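Local coordinates for walker-Type ATPase (Pyrococcus abyssi, PDB 2QEN), which binds ADP and magnesium in a P-loop nucleotide site and probably hydrolyses ATP, although its cellular role is not known, at residues K79-T84 against R114-E119; D286-I291 against N328-E333; S299-Y304 against P315-L320. The protein carries 1 engineered substitution. All coordinates share one frame; numbering follows the deposited sequence.

Interaction 1. Residues K79-T84 against R114-E119; sequences KELQST and REVFRE
Leu81 bridges helices 74-84 and 113-127 with a single methyl group, CD1, which meets two residues that follow each other on the second helix. Its CG stands anti to the carbonyl carbon and beside the backbone N (chi1 -75°), and from there CD1 is carried toward the other helix. Leu81 CD1 lies 4.0 Å from Val116 CG1, the two branched side chains passing at a slant. The same methyl comes within 4.1 Å of Phe117 CE1, at the edge of the ring and near its plane. Val116 turns CG1 anti to its own backbone N (chi1 168°), and it is this branch, not CG2, that touches the leucine. The CB of Val116 points at the opposing helix, whereas that of Phe117 does not; the ring of Phe117 nevertheless reaches the leucine with CE1, the two side chains crossing at about a right angle. No hydrogen bond crosses the contact. At the C-terminal end of helix 74-84, Glu80 O accepts both Thr84 N and Thr84 OG1, from opposite faces of its plane; the hydroxyl bond is 2.7 Å from Thr84 OG1 to Glu80 O. Leu81 also rests on Ile58 and Ile60 of strand 57-61, and Phe117 on Leu165 and Ile167 of strand 165-171. Two helices packed side by side over a parallel sheet are characteristic of the alpha/beta P-loop NTPase fold.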
# COMPACT_ATOMS: atom_id res chain seq x y z
N LYS A 79 12.74 17.86 2.04
CA LYS A 79 11.80 18.69 2.81
C LYS A 79 10.75 17.83 3.55
O LYS A 79 10.38 18.15 4.68
CB LYS A 79 11.13 19.74 1.91
CG LYS A 79 10.36 20.84 2.66
CD LYS A 79 9.68 21.84 1.71
CE LYS A 79 8.63 22.70 2.45
NZ LYS A 79 7.94 23.71 1.57
N GLU A 80 10.29 16.75 2.89
CA GLU A 80 9.35 15.78 3.50
C GLU A 80 9.97 14.93 4.63
O GLU A 80 9.33 14.70 5.65
CB GLU A 80 8.71 14.88 2.42
CG GLU A 80 7.60 13.95 2.92
CD GLU A 80 6.32 14.67 3.36
OE1 GLU A 80 6.03 15.79 2.87
OE2 GLU A 80 5.58 14.09 4.20
N LEU A 81 11.20 14.48 4.46
CA LEU A 81 11.95 13.86 5.57
C LEU A 81 12.07 14.80 6.77
O LEU A 81 11.88 14.38 7.91
CB LEU A 81 13.35 13.45 5.11
CG LEU A 81 13.49 12.20 4.25
CD1 LEU A 81 14.74 12.27 3.37
CD2 LEU A 81 13.53 10.96 5.13
N GLN A 82 12.38 16.07 6.50
CA GLN A 82 12.49 17.09 7.54
C GLN A 82 11.19 17.30 8.30
O GLN A 82 11.19 17.32 9.53
CB GLN A 82 12.95 18.42 6.93
CG GLN A 82 14.43 18.48 6.57
CD GLN A 82 14.80 19.77 5.86
OE1 GLN A 82 14.05 20.27 5.02
NE2 GLN A 82 15.96 20.31 6.19
N SER A 83 10.08 17.45 7.57
CA SER A 83 8.79 17.76 8.20
C SER A 83 8.17 16.54 8.90
O SER A 83 7.41 16.70 9.84
CB SER A 83 7.81 18.38 7.21
OG SER A 83 7.43 17.46 6.20
N THR A 84 8.51 15.34 8.44
CA THR A 84 7.96 14.12 9.04
C THR A 84 8.58 13.80 10.40
O THR A 84 7.92 13.26 11.28
CB THR A 84 8.06 12.91 8.08
OG1 THR A 84 7.40 13.23 6.84
CG2 THR A 84 7.36 11.71 8.66
N ARG A 114 22.38 11.07 1.24
CA ARG A 114 23.33 10.28 2.00
C ARG A 114 23.67 10.91 3.36
O ARG A 114 23.73 10.20 4.36
CB ARG A 114 24.59 10.10 1.18
CG ARG A 114 25.38 8.88 1.51
CD ARG A 114 25.84 8.21 0.23
NE ARG A 114 27.16 7.63 0.43
CZ ARG A 114 27.73 6.73 -0.35
NH1 ARG A 114 27.10 6.25 -1.42
NH2 ARG A 114 28.93 6.31 -0.05
N GLU A 115 23.88 12.23 3.35
CA GLU A 115 24.08 13.08 4.54
C GLU A 115 22.96 12.88 5.57
O GLU A 115 23.23 12.63 6.74
CB GLU A 115 24.09 14.54 4.08
CG GLU A 115 24.75 15.56 4.96
CD GLU A 115 24.83 16.95 4.28
OE1 GLU A 115 24.41 17.09 3.09
OE2 GLU A 115 25.33 17.90 4.93
N VAL A 116 21.72 12.99 5.10
CA VAL A 116 20.52 12.81 5.91
C VAL A 116 20.43 11.40 6.50
O VAL A 116 20.15 11.24 7.70
CB VAL A 116 19.23 13.10 5.07
CG1 VAL A 116 17.94 12.64 5.81
CG2 VAL A 116 19.16 14.59 4.66
N PHE A 117 20.68 10.40 5.67
CA PHE A 117 20.60 9.01 6.11
C PHE A 117 21.67 8.62 7.12
O PHE A 117 21.39 7.84 8.03
CB PHE A 117 20.51 8.05 4.91
CG PHE A 117 19.10 7.88 4.38
CD1 PHE A 117 18.30 9.00 4.10
CD2 PHE A 117 18.56 6.62 4.19
CE1 PHE A 117 16.97 8.85 3.62
CE2 PHE A 117 17.23 6.46 3.71
CZ PHE A 117 16.45 7.57 3.44
N ARG A 118 22.87 9.17 6.97
CA ARG A 118 23.96 8.98 7.94
C ARG A 118 23.60 9.52 9.33
O ARG A 118 23.83 8.84 10.33
CB ARG A 118 25.27 9.62 7.45
CG ARG A 118 25.94 8.86 6.30
CD ARG A 118 27.35 9.40 6.04
NE ARG A 118 27.30 10.68 5.32
CZ ARG A 118 27.59 10.84 4.03
NH1 ARG A 118 27.99 9.80 3.30
NH2 ARG A 118 27.50 12.04 3.47
N GLU A 119 23.07 10.74 9.40
CA GLU A 119 22.55 11.29 10.65
C GLU A 119 21.45 10.44 11.31
O GLU A 119 21.43 10.28 12.53
CB GLU A 119 22.08 12.73 10.46
CG GLU A 119 23.20 13.74 10.24
CD GLU A 119 22.70 15.16 10.00
OE1 GLU A 119 21.78 15.61 10.73
OE2 GLU A 119 23.24 15.85 9.09

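Interaction 2. Residues D286-I291 against N328-E333; sequences DILRAI and NWIVEE
Leu288 of helix 282-292 meets Trp329, just before strand 330-333, and Ile330, the first residue of that strand, through carbon atoms alone. The leucine can be followed outward. Its CB leaves the helix toward the strand segment and leads to CG, where the chain forks and the two methyls take different partners. CD1 reaches the root of the tryptophan, with Leu288 CD1 4.0 Å from Trp329 CB, and also faces the end of Ile330, although the modelled separation there is too short to be trusted. CD2 goes to the indole: Leu288 CD2 is 4.0 Å from Trp329 CE3 and 4.1 Å from Trp329 CD2. The two side chains run at roughly a right angle. Trp329 CG is anti to the carbonyl carbon (chi1 -78°), which places the indole beside the leucine fork. One turn further along the helix, Ile291 adds a second apolar touch, tip to tip, with Ile291 CD1 3.8 Å from Ile330 CD1. Just ahead of these residues Asn328, with positive phi, ends helix 314-326 in a Schellman motif and sends the chain into the strand. Strand 330-333 pairs antiparallel with 336-339, whose Ile339 touches both Ile291 and Ile330. Leu277 of helix 255-280 packs on Leu288 and Trp329, while Ile301 of helix 298-307 lies against Ile291; the inner side of helix 282-292 thus packs against the hairpin and helices 255-280, 298-307 and 314-326.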
# COMPACT_ATOMS: atom_id res chain seq x y z
N ASP A 286 -11.52 -1.80 -20.40
CA ASP A 286 -12.25 -2.79 -21.21
C ASP A 286 -11.93 -4.22 -20.76
O ASP A 286 -12.82 -5.05 -20.65
CB ASP A 286 -11.90 -2.63 -22.69
CG ASP A 286 -12.59 -1.41 -23.35
OD1 ASP A 286 -13.45 -0.76 -22.73
OD2 ASP A 286 -12.25 -1.11 -24.52
N ILE A 287 -10.64 -4.50 -20.52
CA ILE A 287 -10.18 -5.83 -20.11
C ILE A 287 -10.69 -6.15 -18.70
O ILE A 287 -11.17 -7.25 -18.44
CB ILE A 287 -8.64 -5.94 -20.19
CG1 ILE A 287 -8.17 -5.86 -21.66
CG2 ILE A 287 -8.14 -7.22 -19.53
CD1 ILE A 287 -6.64 -5.77 -21.84
N LEU A 288 -10.61 -5.17 -17.82
CA LEU A 288 -11.09 -5.24 -16.45
C LEU A 288 -12.59 -5.53 -16.38
O LEU A 288 -13.03 -6.45 -15.69
CB LEU A 288 -10.76 -3.93 -15.74
CG LEU A 288 -9.63 -3.88 -14.68
CD1 LEU A 288 -8.67 -5.06 -14.68
CD2 LEU A 288 -8.88 -2.56 -14.65
N ARG A 289 -13.37 -4.76 -17.14
CA ARG A 289 -14.81 -5.02 -17.20
C ARG A 289 -15.14 -6.42 -17.72
O ARG A 289 -15.96 -7.13 -17.13
CB ARG A 289 -15.53 -3.93 -17.97
CG ARG A 289 -17.03 -3.96 -17.73
CD ARG A 289 -17.69 -2.67 -18.18
NE ARG A 289 -17.59 -1.61 -17.18
CZ ARG A 289 -16.90 -0.48 -17.34
NH1 ARG A 289 -16.23 -0.26 -18.46
NH2 ARG A 289 -16.89 0.43 -16.37
N ALA A 290 -14.48 -6.83 -18.81
CA ALA A 290 -14.64 -8.17 -19.36
C ALA A 290 -14.44 -9.27 -18.29
O ALA A 290 -15.29 -10.14 -18.14
CB ALA A 290 -13.66 -8.38 -20.56
N ILE A 291 -13.31 -9.23 -17.58
CA ILE A 291 -12.99 -10.17 -16.50
C ILE A 291 -14.07 -10.18 -15.41
O ILE A 291 -14.56 -11.24 -15.04
CB ILE A 291 -11.58 -9.90 -15.90
CG1 ILE A 291 -10.51 -10.12 -16.97
CG2 ILE A 291 -11.30 -10.78 -14.63
CD1 ILE A 291 -9.11 -9.66 -16.60
N ASN A 328 -1.49 -4.97 -9.73
CA ASN A 328 -2.35 -5.69 -8.79
C ASN A 328 -3.86 -5.42 -8.94
O ASN A 328 -4.63 -5.55 -7.96
CB ASN A 328 -1.91 -5.41 -7.35
CG ASN A 328 -1.69 -6.68 -6.54
OD1 ASN A 328 -1.98 -7.79 -7.00
ND2 ASN A 328 -1.17 -6.52 -5.33
N TRP A 329 -4.31 -5.05 -10.14
CA TRP A 329 -5.76 -4.97 -10.41
C TRP A 329 -6.30 -6.39 -10.46
O TRP A 329 -7.45 -6.65 -10.08
CB TRP A 329 -6.07 -4.25 -11.72
CG TRP A 329 -5.96 -2.75 -11.61
CD1 TRP A 329 -4.88 -1.99 -11.92
CD2 TRP A 329 -6.96 -1.84 -11.14
NE1 TRP A 329 -5.14 -0.67 -11.68
CE2 TRP A 329 -6.41 -0.54 -11.20
CE3 TRP A 329 -8.28 -2.00 -10.69
CZ2 TRP A 329 -7.13 0.60 -10.82
CZ3 TRP A 329 -8.99 -0.86 -10.31
CH2 TRP A 329 -8.41 0.42 -10.38
N ILE A 330 -5.42 -7.30 -10.88
CA ILE A 330 -5.79 -8.64 -11.28
C ILE A 330 -4.82 -9.70 -10.74
O ILE A 330 -3.63 -9.45 -10.60
CB ILE A 330 -5.91 -8.67 -12.84
CG1 ILE A 330 -7.33 -8.90 -13.26
CG2 ILE A 330 -4.92 -9.58 -13.55
CD1 ILE A 330 -7.94 -7.64 -13.55
N VAL A 331 -5.38 -10.86 -10.43
CA VAL A 331 -4.60 -12.07 -10.18
C VAL A 331 -4.88 -13.08 -11.31
O VAL A 331 -6.03 -13.20 -11.79
CB VAL A 331 -4.96 -12.69 -8.79
CG1 VAL A 331 -4.03 -13.80 -8.46
CG2 VAL A 331 -4.86 -11.64 -7.68
N GLU A 332 -3.83 -13.76 -11.77
CA GLU A 332 -3.97 -14.93 -12.63
C GLU A 332 -3.66 -16.18 -11.83
O GLU A 332 -2.55 -16.35 -11.33
CB GLU A 332 -3.05 -14.86 -13.86
CG GLU A 332 -3.15 -16.11 -14.76
CD GLU A 332 -2.28 -16.07 -16.02
OE1 GLU A 332 -1.40 -15.18 -16.14
OE2 GLU A 332 -2.50 -16.93 -16.92
N GLU A 333 -4.66 -17.06 -11.70
CA GLU A 333 -4.49 -18.32 -10.98
C GLU A 333 -5.22 -19.45 -11.69
O GLU A 333 -6.26 -19.22 -12.28
CB GLU A 333 -5.05 -18.20 -9.57
CG GLU A 333 -4.11 -17.56 -8.57
CD GLU A 333 -4.77 -17.30 -7.22
OE1 GLU A 333 -5.97 -16.93 -7.18
OE2 GLU A 333 -4.06 -17.46 -6.20

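Interaction 3. Residues S299-Y304 against P315-L320; sequences SLIRDY and PRLYAL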
# COMPACT_ATOMS: atom_id res chain seq x y z
N SER A 299 -8.76 -16.34 -24.50
CA SER A 299 -9.63 -16.30 -25.70
C SER A 299 -10.99 -15.69 -25.39
O SER A 299 -11.59 -15.07 -26.27
CB SER A 299 -9.82 -17.70 -26.29
OG SER A 299 -10.44 -18.55 -25.35
N LEU A 300 -11.48 -15.88 -24.17
CA LEU A 300 -12.77 -15.28 -23.77
C LEU A 300 -12.69 -13.75 -23.82
O LEU A 300 -13.59 -13.11 -24.36
CB LEU A 300 -13.21 -15.76 -22.38
CG LEU A 300 -13.63 -17.23 -22.20
CD1 LEU A 300 -13.89 -17.55 -20.71
CD2 LEU A 300 -14.85 -17.63 -23.06
N ILE A 301 -11.59 -13.21 -23.30
CA ILE A 301 -11.32 -11.77 -23.26
C ILE A 301 -11.15 -11.21 -24.66
O ILE A 301 -11.76 -10.21 -25.02
CB ILE A 301 -10.03 -11.44 -22.43
CG1 ILE A 301 -10.25 -11.67 -20.94
CG2 ILE A 301 -9.59 -9.97 -22.68
CD1 ILE A 301 -8.97 -11.72 -20.13
N ARG A 302 -10.33 -11.89 -25.44
CA ARG A 302 -9.98 -11.48 -26.78
C ARG A 302 -11.19 -11.42 -27.72
O ARG A 302 -11.38 -10.41 -28.43
CB ARG A 302 -8.94 -12.46 -27.30
CG ARG A 302 -8.24 -12.11 -28.59
CD ARG A 302 -7.49 -13.37 -29.08
NE ARG A 302 -8.44 -14.40 -29.51
CZ ARG A 302 -8.28 -15.71 -29.38
NH1 ARG A 302 -7.19 -16.22 -28.81
NH2 ARG A 302 -9.23 -16.53 -29.82
N ASP A 303 -12.01 -12.47 -27.74
CA ASP A 303 -13.22 -12.49 -28.57
C ASP A 303 -14.25 -11.45 -28.10
O ASP A 303 -14.92 -10.84 -28.92
CB ASP A 303 -13.90 -13.87 -28.55
CG ASP A 303 -13.05 -14.98 -29.17
OD1 ASP A 303 -12.02 -14.71 -29.88
OD2 ASP A 303 -13.44 -16.16 -28.95
N TYR A 304 -14.39 -11.29 -26.79
CA TYR A 304 -15.40 -10.38 -26.22
C TYR A 304 -15.14 -8.95 -26.70
O TYR A 304 -16.04 -8.29 -27.24
CB TYR A 304 -15.40 -10.43 -24.69
CG TYR A 304 -16.43 -9.51 -24.05
CD1 TYR A 304 -17.81 -9.74 -24.21
CD2 TYR A 304 -16.02 -8.41 -23.29
CE1 TYR A 304 -18.75 -8.89 -23.63
CE2 TYR A 304 -16.94 -7.56 -22.70
CZ TYR A 304 -18.30 -7.81 -22.86
OH TYR A 304 -19.21 -6.96 -22.28
N PRO A 315 0.40 -10.08 -28.80
CA PRO A 315 1.46 -9.44 -28.00
C PRO A 315 0.99 -8.24 -27.15
O PRO A 315 1.43 -8.10 -26.02
CB PRO A 315 2.50 -9.01 -29.06
CG PRO A 315 2.24 -9.95 -30.23
CD PRO A 315 0.75 -10.10 -30.24
N ARG A 316 0.10 -7.40 -27.68
CA ARG A 316 -0.48 -6.29 -26.90
C ARG A 316 -1.30 -6.78 -25.72
O ARG A 316 -1.13 -6.31 -24.59
CB ARG A 316 -1.36 -5.39 -27.78
CG ARG A 316 -0.86 -3.98 -27.92
CD ARG A 316 -1.08 -3.17 -26.63
NE ARG A 316 -2.24 -2.29 -26.73
CZ ARG A 316 -2.35 -1.11 -26.11
NH1 ARG A 316 -1.36 -0.65 -25.34
NH2 ARG A 316 -3.44 -0.37 -26.26
N LEU A 317 -2.19 -7.74 -25.99
CA LEU A 317 -3.01 -8.32 -24.94
C LEU A 317 -2.16 -8.89 -23.80
O LEU A 317 -2.50 -8.71 -22.63
CB LEU A 317 -3.98 -9.39 -25.49
CG LEU A 317 -4.91 -10.00 -24.41
CD1 LEU A 317 -5.74 -8.91 -23.73
CD2 LEU A 317 -5.79 -11.13 -24.97
N TYR A 318 -1.07 -9.55 -24.15
CA TYR A 318 -0.17 -10.14 -23.16
C TYR A 318 0.44 -9.04 -22.28
O TYR A 318 0.47 -9.18 -21.05
CB TYR A 318 0.94 -10.98 -23.82
CG TYR A 318 1.92 -11.56 -22.82
CD1 TYR A 318 1.68 -12.80 -22.21
CD2 TYR A 318 3.08 -10.87 -22.46
CE1 TYR A 318 2.57 -13.35 -21.27
CE2 TYR A 318 3.97 -11.40 -21.52
CZ TYR A 318 3.71 -12.64 -20.93
OH TYR A 318 4.61 -13.17 -20.01
N ALA A 319 0.92 -7.98 -22.92
CA ALA A 319 1.52 -6.84 -22.21
C ALA A 319 0.49 -6.15 -21.29
O ALA A 319 0.78 -5.90 -20.13
CB ALA A 319 2.12 -5.85 -23.20
N LEU A 320 -0.70 -5.91 -21.81
CA LEU A 320 -1.79 -5.29 -21.04
C LEU A 320 -2.15 -6.08 -19.78
O LEU A 320 -2.27 -5.51 -18.70
CB LEU A 320 -3.05 -5.07 -21.91
CG LEU A 320 -2.93 -4.06 -23.07
CD1 LEU A 320 -4.07 -4.18 -24.07
CD2 LEU A 320 -2.82 -2.63 -22.57
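Leu317 is the centre of this contact, dividing its two methyls between successive residues of helix 298-307. Its CG is anti to the backbone N (chi1 -178°), which extends the side chain from helix 314-326 across to the other helix. One branch meets the inner side of that helix, with Leu317 CD1 4.1 Å from Ile301 CG2, the two side chains crossing at a slant. The other turns toward the outer margin, where Leu317 CD2 is 4.1 Å from Arg302 CB. The backbones are closest at the same place, the CA atoms of Arg302 and Leu317 being 7.9 Å apart.

Ile301 presents its short branch, CG2, to the leucine. Arg302 contributes just the foot of its chain. Beyond CB the side chain runs on and bends at chi3 (70°), taking the charged end away from Leu317 and laying one guanidinium face over Ser299 CA. There a weak hydrogen bond, part of a salt bridge, runs from Arg302 NH2 to Asp303 OD1 (3.3 Å), with an N-H to acceptor angle of 144°. A long, weak ion pair joins Arg302 NH1 to Glu314, at the start of helix 314-326. The apolar methylene thus borders the buried leucine and isoleucine while the charge stays at the periphery.

Leu317 also rests on Trp298 and Ile312, and on Ile287 of helix 282-292. Packing of helix 298-307 against helix 314-326, with helix 282-292 beside them and a two-stranded hairpin following, is consistent with the winged helix-turn-helix domain of the MCM C-terminal family, to which this region is assigned by sequence.

From the N terminus, interaction 1 closes first, joining helices 74-84 and 113-127 within the ATPase domain after an intervening segment of 29 residues. It is complete before the other two begin and lies on the opposite side of the chain's centre, its centre about 39 Å from that of interaction 2 and 45 Å from that of interaction 3. Interaction 2 then opens at 286-291 and closes at 328-333, and interaction 3, between 299-304 and 315-320, is nested inside that loop. These two touch directly, with Ala290 CB 3.6 Å from Tyr304 CD2; helix 282-292 joins them, packing on helices 298-307 and 314-326 and on the hairpin.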